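Local coordinates for antifreeze protein (Marinomonas primoryensis, PDB 3P4G), which binds ice through anchored, clathrate-like waters and is a hyperactive, calcium-dependent antifreeze protein built as a right-handed beta-helix, at residues G146-A151 with G165-G170. Sequence-based numbering, arbitrary orientation.
Sequences GGDVNA and GHDVSG. With MG (magnesium ion), chain S; MG (magnesium ion), chain T.
D148 reaches across to the backbone of D167. CG of D148 lies anti to the carbonyl carbon (chi1 -64°), beside the backbone N, and the carboxylate beyond it reaches D167: D148 OD1 takes the N-H of D167 N at 2.9 Å on its anti lone pair. Water 2 also donates to D148 OD1. D148 OD2 binds a magnesium ion at 2.0 Å, and five waters complete that shell. One of them, water 4, donates to D167 OD2, which binds a second magnesium ion. The two cations would probably ease the repulsion between these like-charged side chains. D167 OD1 accepts from T186 N, just as D148 OD1 does from D167 N.

Four backbone bonds tie the loops. H166 N gives to G147 O from above the carbonyl plane, and V149 N gives to D167 O. V149 O is gripped twice, by S169 N at 2.8 Å and by G170 N at 3.0 Å.

The H166 ring has G146 O over the centre of one face, 3.7 Å above its plane. H166 ND1 is hydrogen-bonded to water 1 at 2.7 Å. An alanine here would probably leave that water without its ring partner and G146 O without its cover. Water 3 links N150 OD1 to S169 OG, which is also hydrogen-bonded to N188 ND2.

Such in-register loops, stacked in parallel on successive coils, are characteristic of a right-handed beta-helix.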
loop_
_atom_site.group_PDB
_atom_site.type_symbol
_atom_site.label_atom_id
_atom_site.label_comp_id
_atom_site.label_asym_id
_atom_site.label_seq_id
_atom_site.Cartn_x
_atom_site.Cartn_y
_atom_site.Cartn_z
ATOM N N GLY A 146 -4.157 -10.597 -1.857
ATOM C CA GLY A 146 -4.572 -11.029 -3.187
ATOM C C GLY A 146 -5.764 -10.227 -3.681
ATOM O O GLY A 146 -5.839 -9.916 -4.864
ATOM N N GLY A 147 -6.641 -9.857 -2.741
ATOM C CA GLY A 147 -7.861 -9.087 -3.081
ATOM C C GLY A 147 -7.737 -7.602 -2.769
ATOM O O GLY A 147 -6.777 -6.925 -3.164
ATOM N N ASP A 148 -8.738 -7.081 -2.064
ATOM C CA ASP A 148 -8.845 -5.660 -1.769
ATOM C C ASP A 148 -8.333 -5.387 -0.373
ATOM O O ASP A 148 -8.342 -6.290 0.483
ATOM C CB ASP A 148 -10.336 -5.303 -1.739
ATOM C CG ASP A 148 -11.012 -5.482 -3.069
ATOM O OD1 ASP A 148 -10.413 -5.162 -4.094
ATOM O OD2 ASP A 148 -12.201 -5.890 -3.106
ATOM N N VAL A 149 -7.885 -4.156 -0.167
ATOM C CA VAL A 149 -7.615 -3.634 1.169
ATOM C C VAL A 149 -8.823 -2.743 1.527
ATOM O O VAL A 149 -8.998 -1.644 0.972
ATOM C CB VAL A 149 -6.308 -2.849 1.220
ATOM C CG1 VAL A 149 -6.189 -2.089 2.625
ATOM C CG2 VAL A 149 -5.104 -3.809 1.043
ATOM N N ASN A 150 -9.681 -3.238 2.425
ATOM C CA ASN A 150 -10.958 -2.526 2.754
ATOM C C ASN A 150 -10.908 -1.757 4.069
ATOM O O ASN A 150 -11.769 -0.887 4.366
ATOM C CB ASN A 150 -12.093 -3.512 2.779
ATOM C CG ASN A 150 -12.375 -4.049 1.435
ATOM O OD1 ASN A 150 -12.230 -3.335 0.450
ATOM N ND2 ASN A 150 -12.799 -5.303 1.370
ATOM N N ALA A 151 -9.893 -2.044 4.852
ATOM C CA ALA A 151 -9.774 -1.478 6.169
ATOM C C ALA A 151 -8.426 -0.728 6.338
ATOM O O ALA A 151 -7.806 -0.333 5.324
ATOM C CB ALA A 151 -9.948 -2.632 7.208
ATOM N N GLY A 165 -3.463 -7.158 -4.887
ATOM C CA GLY A 165 -3.942 -7.600 -6.198
ATOM C C GLY A 165 -5.027 -6.723 -6.803
ATOM O O GLY A 165 -5.061 -6.497 -8.002
ATOM N N HIS A 166 -5.991 -6.363 -5.970
ATOM C CA HIS A 166 -7.142 -5.604 -6.450
ATOM C C HIS A 166 -7.174 -4.125 -5.988
ATOM O O HIS A 166 -6.230 -3.366 -6.268
ATOM C CB HIS A 166 -8.447 -6.370 -6.146
ATOM C CG HIS A 166 -8.500 -7.750 -6.739
ATOM N ND1 HIS A 166 -9.457 -8.679 -6.374
ATOM C CD2 HIS A 166 -7.727 -8.357 -7.674
ATOM C CE1 HIS A 166 -9.273 -9.794 -7.068
ATOM N NE2 HIS A 166 -8.231 -9.625 -7.869
ATOM N N ASP A 167 -8.217 -3.696 -5.243
ATOM C CA ASP A 167 -8.436 -2.249 -4.992
ATOM C C ASP A 167 -8.007 -1.854 -3.582
ATOM O O ASP A 167 -7.891 -2.711 -2.674
ATOM C CB ASP A 167 -9.949 -1.911 -5.051
ATOM C CG ASP A 167 -10.560 -2.144 -6.409
ATOM O OD1 ASP A 167 -9.855 -2.136 -7.427
ATOM O OD2 ASP A 167 -11.789 -2.326 -6.459
ATOM N N VAL A 168 -7.800 -0.563 -3.407
ATOM C CA VAL A 168 -7.688 -0.008 -2.044
ATOM C C VAL A 168 -8.954 0.814 -1.799
ATOM O O VAL A 168 -9.231 1.793 -2.504
ATOM C CB VAL A 168 -6.468 0.902 -1.898
ATOM C CG1 VAL A 168 -6.449 1.554 -0.492
ATOM C CG2 VAL A 168 -5.128 0.147 -2.115
ATOM N N SER A 169 -9.700 0.428 -0.765
ATOM C CA SER A 169 -10.874 1.206 -0.350
ATOM C C SER A 169 -10.649 1.735 1.055
ATOM O O SER A 169 -11.317 2.700 1.474
ATOM C CB SER A 169 -12.138 0.345 -0.395
ATOM O OG SER A 169 -12.572 0.064 -1.743
ATOM N N GLY A 170 -9.737 1.124 1.808
ATOM C CA GLY A 170 -9.366 1.620 3.130
ATOM C C GLY A 170 -8.176 2.578 3.098
ATOM O O GLY A 170 -7.880 3.209 2.052
HETATM MG MG MG S . -13.454 -6.253 -4.567
HETATM MG MG MG T . -12.875 -1.929 -8.160
HETATM O O HOH W 1 -11.304 -8.982 -4.422
HETATM O O HOH W 2 -11.968 -6.143 -6.016
HETATM O O HOH W 3 -12.714 -2.585 -2.164
HETATM O O HOH W 4 -13.539 -4.218 -4.927
HETATM O O HOH W 5 -14.874 -6.406 -5.924
HETATM O O HOH W 6 -13.781 -8.178 -3.973
HETATM O O HOH W 7 -15.091 -5.811 -3.358
#